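Local coordinates for naphthalene dioxygenase large subunit (Rhodococcus sp., PDB 2B1X), which is the large subunit of a Rieske-type non-haem iron dioxygenase, carrying an Fe2/S2 cluster in its Rieske domain and an iron ion in its catalytic domain, at residues W46-E52 against M145-S150; E241-T245 against W408-E413; G267-I272 against D345-F350. All blocks are in the same frame, centred on the assembly; numbering follows the deposited sequence.

Contact 1: residues W46-E52 against M145-S150; sequences WVFLAHE and MPNLAS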
# COMPACT_ATOMS: atom_id res chain seq x y z
N TRP A 46 -10.50 -25.53 15.96
CA TRP A 46 -10.67 -26.26 14.71
C TRP A 46 -11.18 -25.25 13.68
O TRP A 46 -12.21 -24.60 13.90
CB TRP A 46 -11.70 -27.38 14.87
CG TRP A 46 -11.19 -28.59 15.57
CD1 TRP A 46 -11.25 -28.85 16.91
CD2 TRP A 46 -10.48 -29.68 14.98
NE1 TRP A 46 -10.65 -30.05 17.19
CE2 TRP A 46 -10.18 -30.59 16.02
CE3 TRP A 46 -10.09 -30.00 13.67
CZ2 TRP A 46 -9.52 -31.80 15.79
CZ3 TRP A 46 -9.43 -31.19 13.44
CH2 TRP A 46 -9.15 -32.08 14.49
N VAL A 47 -10.50 -25.19 12.53
CA VAL A 47 -10.79 -24.22 11.47
C VAL A 47 -11.18 -24.95 10.17
O VAL A 47 -10.54 -25.92 9.78
CB VAL A 47 -9.55 -23.35 11.20
CG1 VAL A 47 -9.78 -22.39 10.00
CG2 VAL A 47 -9.10 -22.64 12.52
N PHE A 48 -12.25 -24.49 9.52
CA PHE A 48 -12.72 -25.12 8.30
C PHE A 48 -11.73 -24.83 7.15
O PHE A 48 -11.27 -23.68 6.96
CB PHE A 48 -14.12 -24.61 7.94
CG PHE A 48 -14.61 -25.10 6.60
CD1 PHE A 48 -15.12 -26.38 6.44
CD2 PHE A 48 -14.52 -24.28 5.48
CE1 PHE A 48 -15.54 -26.85 5.18
CE2 PHE A 48 -14.92 -24.72 4.23
CZ PHE A 48 -15.46 -26.01 4.07
N LEU A 49 -11.42 -25.87 6.38
CA LEU A 49 -10.47 -25.78 5.26
C LEU A 49 -11.12 -25.98 3.89
O LEU A 49 -10.88 -25.22 2.95
CB LEU A 49 -9.41 -26.86 5.42
CG LEU A 49 -8.61 -26.79 6.73
CD1 LEU A 49 -7.70 -27.99 6.90
CD2 LEU A 49 -7.81 -25.52 6.76
N ALA A 50 -11.89 -27.05 3.76
CA ALA A 50 -12.41 -27.43 2.45
C ALA A 50 -13.57 -28.36 2.60
O ALA A 50 -13.76 -28.97 3.67
CB ALA A 50 -11.29 -28.10 1.62
N HIS A 51 -14.37 -28.48 1.54
CA HIS A 51 -15.38 -29.53 1.48
C HIS A 51 -14.80 -30.70 0.69
O HIS A 51 -14.07 -30.49 -0.29
CB HIS A 51 -16.69 -29.02 0.84
CG HIS A 51 -17.88 -29.91 1.07
ND1 HIS A 51 -18.20 -30.97 0.24
CD2 HIS A 51 -18.84 -29.88 2.03
CE1 HIS A 51 -19.29 -31.56 0.68
NE2 HIS A 51 -19.71 -30.92 1.76
N GLU A 52 -15.11 -31.93 1.12
CA GLU A 52 -14.65 -33.13 0.43
C GLU A 52 -15.02 -33.19 -1.05
O GLU A 52 -14.29 -33.77 -1.86
CB GLU A 52 -15.17 -34.37 1.15
CG GLU A 52 -14.38 -34.71 2.39
CD GLU A 52 -14.76 -36.06 2.97
OE1 GLU A 52 -15.06 -36.12 4.18
OE2 GLU A 52 -14.78 -37.06 2.20
N MET A 145 -0.73 -31.32 8.92
CA MET A 145 -1.64 -30.62 9.83
C MET A 145 -1.68 -31.44 11.14
O MET A 145 -1.96 -32.63 11.09
CB MET A 145 -3.04 -30.58 9.20
CG MET A 145 -4.16 -29.98 10.08
SD MET A 145 -3.81 -28.21 10.37
CE MET A 145 -4.29 -27.62 8.71
N PRO A 146 -1.36 -30.82 12.28
CA PRO A 146 -1.28 -31.54 13.55
C PRO A 146 -2.56 -32.29 13.87
O PRO A 146 -2.48 -33.40 14.35
CB PRO A 146 -1.01 -30.42 14.56
CG PRO A 146 -0.29 -29.37 13.76
CD PRO A 146 -0.98 -29.40 12.41
N ASN A 147 -3.72 -31.69 13.62
CA ASN A 147 -4.97 -32.38 13.78
C ASN A 147 -5.87 -32.14 12.55
O ASN A 147 -6.16 -31.00 12.19
CB ASN A 147 -5.66 -31.92 15.08
CG ASN A 147 -5.68 -33.00 16.13
OD1 ASN A 147 -6.11 -34.12 15.88
ND2 ASN A 147 -5.24 -32.67 17.33
N LEU A 148 -6.29 -33.23 11.91
CA LEU A 148 -7.14 -33.12 10.72
C LEU A 148 -8.32 -34.07 10.85
O LEU A 148 -8.14 -35.23 11.23
CB LEU A 148 -6.36 -33.45 9.44
CG LEU A 148 -7.05 -33.27 8.07
CD1 LEU A 148 -7.08 -31.82 7.61
CD2 LEU A 148 -6.34 -34.14 6.98
N ALA A 149 -9.51 -33.59 10.52
CA ALA A 149 -10.72 -34.42 10.64
C ALA A 149 -11.83 -33.88 9.77
O ALA A 149 -11.78 -32.75 9.30
CB ALA A 149 -11.21 -34.53 12.11
N SER A 150 -12.85 -34.71 9.60
CA SER A 150 -14.01 -34.43 8.78
C SER A 150 -15.30 -34.63 9.60
O SER A 150 -15.40 -35.57 10.40
CB SER A 150 -14.03 -35.42 7.62
OG SER A 150 -14.17 -34.73 6.40

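Contact 2: residues E241-T245 against W408-E413; sequences EHIHT and WTGPGE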
# COMPACT_ATOMS: atom_id res chain seq x y z
N GLU A 241 -36.18 -19.61 16.58
CA GLU A 241 -35.46 -20.10 17.75
C GLU A 241 -34.00 -19.65 17.70
O GLU A 241 -33.41 -19.64 16.64
CB GLU A 241 -35.56 -21.61 17.81
CG GLU A 241 -35.35 -22.20 19.19
CD GLU A 241 -36.60 -22.18 20.08
OE1 GLU A 241 -37.71 -21.89 19.59
OE2 GLU A 241 -36.49 -22.52 21.28
N HIS A 242 -33.45 -19.25 18.84
CA HIS A 242 -32.06 -18.75 19.00
C HIS A 242 -31.32 -19.77 19.89
O HIS A 242 -31.68 -19.94 21.06
CB HIS A 242 -32.12 -17.39 19.71
CG HIS A 242 -30.85 -16.59 19.72
ND1 HIS A 242 -30.49 -15.76 18.68
CD2 HIS A 242 -29.91 -16.40 20.68
CE1 HIS A 242 -29.37 -15.13 18.98
NE2 HIS A 242 -29.00 -15.49 20.20
N ILE A 243 -30.31 -20.47 19.35
CA ILE A 243 -29.72 -21.65 20.01
C ILE A 243 -28.20 -21.59 20.12
O ILE A 243 -27.51 -21.26 19.15
CB ILE A 243 -30.07 -22.95 19.24
CG1 ILE A 243 -31.59 -23.14 19.09
CG2 ILE A 243 -29.34 -24.18 19.85
CD1 ILE A 243 -31.99 -23.60 17.68
N HIS A 244 -27.67 -21.91 21.29
CA HIS A 244 -26.22 -22.00 21.35
C HIS A 244 -25.80 -23.22 22.10
O HIS A 244 -26.57 -23.82 22.84
CB HIS A 244 -25.55 -20.73 21.90
CG HIS A 244 -25.66 -20.57 23.37
ND1 HIS A 244 -26.69 -19.87 23.97
CD2 HIS A 244 -24.86 -20.99 24.38
CE1 HIS A 244 -26.51 -19.86 25.28
NE2 HIS A 244 -25.40 -20.53 25.55
N THR A 245 -24.52 -23.49 21.95
CA THR A 245 -23.92 -24.75 22.32
C THR A 245 -22.61 -24.37 23.05
O THR A 245 -22.29 -23.19 23.13
CB THR A 245 -23.74 -25.40 20.94
OG1 THR A 245 -24.63 -26.50 20.82
CG2 THR A 245 -22.33 -25.84 20.60
N TRP A 408 -38.37 -26.82 23.61
CA TRP A 408 -37.47 -27.08 22.47
C TRP A 408 -36.96 -28.52 22.50
O TRP A 408 -36.49 -28.98 23.54
CB TRP A 408 -36.32 -26.10 22.41
CG TRP A 408 -35.55 -26.19 21.13
CD1 TRP A 408 -34.24 -26.59 20.97
CD2 TRP A 408 -36.03 -25.85 19.82
NE1 TRP A 408 -33.89 -26.53 19.64
CE2 TRP A 408 -34.96 -26.08 18.91
CE3 TRP A 408 -37.26 -25.37 19.32
CZ2 TRP A 408 -35.08 -25.83 17.53
CZ3 TRP A 408 -37.38 -25.14 17.95
CH2 TRP A 408 -36.29 -25.37 17.07
N THR A 409 -37.06 -29.21 21.36
CA THR A 409 -36.73 -30.64 21.26
C THR A 409 -35.28 -30.92 20.84
O THR A 409 -34.85 -32.07 20.80
CB THR A 409 -37.70 -31.38 20.28
OG1 THR A 409 -37.76 -30.71 19.01
CG2 THR A 409 -39.13 -31.35 20.80
N GLY A 410 -34.54 -29.88 20.51
CA GLY A 410 -33.13 -30.06 20.18
C GLY A 410 -32.23 -29.76 21.38
O GLY A 410 -32.70 -29.24 22.39
N PRO A 411 -30.96 -30.13 21.27
CA PRO A 411 -29.99 -29.85 22.34
C PRO A 411 -29.52 -28.37 22.32
O PRO A 411 -29.85 -27.61 21.40
CB PRO A 411 -28.84 -30.81 22.00
CG PRO A 411 -28.89 -30.90 20.50
CD PRO A 411 -30.34 -30.84 20.13
N GLY A 412 -28.74 -27.97 23.33
CA GLY A 412 -28.21 -26.62 23.38
C GLY A 412 -29.07 -25.72 24.26
O GLY A 412 -30.08 -26.16 24.82
N GLU A 413 -28.66 -24.48 24.41
CA GLU A 413 -29.46 -23.53 25.17
C GLU A 413 -30.27 -22.69 24.18
O GLU A 413 -29.69 -21.93 23.38
CB GLU A 413 -28.56 -22.64 26.05
CG GLU A 413 -29.29 -21.64 26.94
CD GLU A 413 -28.35 -20.79 27.80
OE1 GLU A 413 -28.42 -19.54 27.74
OE2 GLU A 413 -27.54 -21.38 28.56
O HOH W 1 -29.19 -19.15 22.60

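Contact 3: residues G267-I272 against D345-F350; sequences GLPENI and DAPDWF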
# COMPACT_ATOMS: atom_id res chain seq x y z
N GLY A 267 -39.14 -25.96 0.59
CA GLY A 267 -39.47 -26.30 -0.79
C GLY A 267 -38.40 -27.07 -1.55
O GLY A 267 -38.33 -27.01 -2.78
N LEU A 268 -37.59 -27.84 -0.83
CA LEU A 268 -36.61 -28.70 -1.50
C LEU A 268 -37.26 -29.70 -2.44
O LEU A 268 -38.44 -30.08 -2.24
CB LEU A 268 -35.76 -29.44 -0.48
CG LEU A 268 -34.71 -28.57 0.22
CD1 LEU A 268 -34.19 -29.33 1.42
CD2 LEU A 268 -33.58 -28.14 -0.74
N PRO A 269 -36.52 -30.13 -3.47
CA PRO A 269 -37.08 -31.09 -4.43
C PRO A 269 -37.52 -32.39 -3.75
O PRO A 269 -36.99 -32.81 -2.71
CB PRO A 269 -35.92 -31.33 -5.40
CG PRO A 269 -35.06 -30.10 -5.27
CD PRO A 269 -35.14 -29.75 -3.82
N GLU A 270 -38.49 -33.04 -4.38
CA GLU A 270 -39.17 -34.20 -3.82
C GLU A 270 -38.23 -35.36 -3.47
O GLU A 270 -38.42 -36.02 -2.45
CB GLU A 270 -40.26 -34.66 -4.78
CG GLU A 270 -41.38 -33.64 -4.95
CD GLU A 270 -41.26 -32.77 -6.22
OE1 GLU A 270 -40.19 -32.09 -6.43
OE2 GLU A 270 -42.27 -32.78 -6.99
N ASN A 271 -37.23 -35.60 -4.32
CA ASN A 271 -36.30 -36.69 -4.04
C ASN A 271 -35.43 -36.42 -2.82
O ASN A 271 -35.10 -37.34 -2.07
CB ASN A 271 -35.47 -37.07 -5.28
CG ASN A 271 -34.58 -35.95 -5.78
OD1 ASN A 271 -35.01 -34.82 -5.98
ND2 ASN A 271 -33.32 -36.28 -6.02
N ILE A 272 -35.08 -35.15 -2.60
CA ILE A 272 -34.30 -34.76 -1.44
C ILE A 272 -35.14 -34.85 -0.16
O ILE A 272 -34.65 -35.29 0.89
CB ILE A 272 -33.67 -33.33 -1.64
CG1 ILE A 272 -32.86 -33.24 -2.95
CG2 ILE A 272 -32.82 -32.97 -0.47
CD1 ILE A 272 -31.73 -34.27 -3.13
N ASP A 345 -27.74 -34.72 -5.97
CA ASP A 345 -28.87 -35.32 -6.68
C ASP A 345 -30.09 -34.43 -6.89
O ASP A 345 -31.14 -34.90 -7.38
CB ASP A 345 -29.33 -36.62 -5.98
CG ASP A 345 -28.44 -37.79 -6.29
OD1 ASP A 345 -27.61 -37.71 -7.23
OD2 ASP A 345 -28.51 -38.86 -5.63
N ALA A 346 -29.99 -33.16 -6.51
CA ALA A 346 -31.04 -32.22 -6.87
C ALA A 346 -31.12 -32.15 -8.40
O ALA A 346 -30.11 -32.32 -9.08
CB ALA A 346 -30.78 -30.86 -6.27
N PRO A 347 -32.32 -31.96 -8.94
CA PRO A 347 -32.48 -31.84 -10.39
C PRO A 347 -31.75 -30.58 -10.85
O PRO A 347 -31.66 -29.64 -10.06
CB PRO A 347 -33.99 -31.67 -10.59
CG PRO A 347 -34.63 -32.06 -9.28
CD PRO A 347 -33.59 -31.82 -8.22
N ASP A 348 -31.28 -30.57 -12.10
CA ASP A 348 -30.46 -29.46 -12.62
C ASP A 348 -31.18 -28.12 -12.60
O ASP A 348 -30.56 -27.09 -12.38
CB ASP A 348 -29.99 -29.76 -14.03
CG ASP A 348 -28.84 -30.73 -14.06
OD1 ASP A 348 -28.40 -31.11 -15.17
OD2 ASP A 348 -28.29 -31.15 -13.01
N TRP A 349 -32.49 -28.15 -12.84
CA TRP A 349 -33.27 -26.93 -12.81
C TRP A 349 -33.13 -26.27 -11.42
O TRP A 349 -32.96 -25.05 -11.33
CB TRP A 349 -34.75 -27.16 -13.22
CG TRP A 349 -35.58 -27.96 -12.24
CD1 TRP A 349 -35.88 -29.29 -12.31
CD2 TRP A 349 -36.23 -27.47 -11.06
NE1 TRP A 349 -36.67 -29.66 -11.25
CE2 TRP A 349 -36.90 -28.56 -10.46
CE3 TRP A 349 -36.32 -26.21 -10.44
CZ2 TRP A 349 -37.65 -28.44 -9.28
CZ3 TRP A 349 -37.05 -26.09 -9.27
CH2 TRP A 349 -37.70 -27.20 -8.69
N PHE A 350 -33.20 -27.09 -10.36
CA PHE A 350 -33.10 -26.57 -8.99
C PHE A 350 -31.71 -26.04 -8.66
O PHE A 350 -31.59 -25.01 -7.98
CB PHE A 350 -33.52 -27.62 -7.97
CG PHE A 350 -33.49 -27.12 -6.57
CD1 PHE A 350 -32.32 -27.27 -5.79
CD2 PHE A 350 -34.61 -26.51 -6.01
CE1 PHE A 350 -32.29 -26.81 -4.48
CE2 PHE A 350 -34.58 -26.05 -4.69
CZ PHE A 350 -33.41 -26.21 -3.94

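Contact 1: residues W46-E52 against M145-S150
Two strands can belong to one sheet without being neighbours, and their side chains may still meet across the strand between them. Here strand 154-158 runs between the two segments, antiparallel to both, and Trp46 and Leu49 reach across it. Trp46 buries the most surface: its CH2 lies 3.5 Å from CB of Asn147 and 4.0 Å from CB of Ala149, while its NE1 donates to the carbonyl of Asp164. Asn147 likewise spends its ND2 outside the pair, on the carbonyl of Asp160. The CA-to-CB bond of Leu49 points toward the other segment, and its CD1 lies 3.9 Å from both CE of Met145 and CD1 of Leu148. Leu49 and Ala50 sit opposite Ile155 in a classic beta bulge. At the far end, Ser150 OG donates a 2.8 Å hydrogen bond to Glu52 OE1. Apolar packing therefore covers most of the span within the Rieske range, and with no backbone hydrogen bond between the segments, a single side-chain bond supplies the polar link.

Contact 2: residues E241-T245 against W408-E413
The edge of a sheet shows how backbone polar groups are paired where a short strand joins it. His244 and Glu413 form an antiparallel hydrogen-bonded pair, closed in both directions: His244 N donates to Glu413 O at 2.9 Å, and Glu413 N donates to His244 O at 2.7 Å. Glu413 O also accepts from a water at 2.9 Å, and that water lies 2.9 Å from His244 ND1, so it joins the imidazole to the strand pair. A CA-H...O contact adds to the load on this oxygen, with Ile243 CA 3.4 Å from Glu413 O. Above the pair, Glu413 CB rests over the face of the His244 ring in a CH-pi contact, 3.9 Å from its centroid, while OE1 of Glu413 is hydrogen-bonded to the hydroxyl of Tyr415.

Gly412 passes so close to the strand that its CA is 3.3 Å from His244 O; a CB there would clash with that oxygen. Farther along, CG of Glu241 stands 3.6 Å from the centroid of the Trp408 six-membered ring, almost on its normal, and CD1 of Ile243 is 3.8 Å from Trp408 CZ2. Trp408 NE1 bonds to the hydroxyl of Tyr176, which also bonds to Pro411 O. His242 points away and has both ring nitrogens engaged, ND1 with Asp418 and NE2 with the backbone N of Asn423. Strand 413-415 thus completes one edge of the long antiparallel sheet of the catalytic domain, a member of the Bet v 1-like clan.

Contact 3: residues G267-I272 against D345-F350
Helix starts preceded by proline recur on both sides of this contact: Pro269 and Pro347 each occupy the N-cap position, so the junction joins the beginnings of helices 270-279 and 348-361 in the catalytic domain. The second segment leaves strand 333-343 and opens with Asp345, whose CB points toward the first segment although its carboxylate leads away; the backbone carbonyl, not the charge, makes the polar contact. Ala346 follows, the residue whose CA comes nearest to that of Pro269, at 6.6 Å. Its N is 4.0 Å from CD1 of Ile272, and its CB is 4.5 Å from CG of Pro269. Next, Pro347 sets proline against proline, its CD 3.7 Å from CB of Pro269. The chain then turns into the helix, with a weak bond from Phe350 N to Pro347 O that matches the weak one from Ile272 N to Pro269 O. The CA-to-CB bond of Phe350 points toward the first segment, and CG of Pro269 sits over the ring face in a CH-pi contact, 3.8 Å from the centroid, while CD2 of Leu268 approaches CZ of Phe350 at 3.7 Å. Val342, on the strand just left behind, also touches Phe350. Such packing is apolar along nearly its whole length, and the one hydrogen bond across it runs from Asn271 ND2 to Asp345 O, at 2.9 Å with an N-H...O angle of 158°.

In the fold
The three contacts are divided between the Rieske and catalytic parts of one chain. Contact 1 comes first along the chain and closes before the others open; it lies in the Rieske part, on a group of three antiparallel strands. Contacts 2 and 3 share the catalytic part, with both segments of contact 3 falling between those of contact 2. Their centres are 28 Å apart: contact 2 builds an outer edge of the eight-stranded sheet, whereas contact 3 joins two helix starts, one of them just after that sheet's strand 333-343. Contact 1 has its centre 25 Å from contact 2 and 29 Å from contact 3. None touches another, yet His51 of contact 1 packs on strand 188-199 of the eight-stranded sheet, so the Rieske strands sit against it.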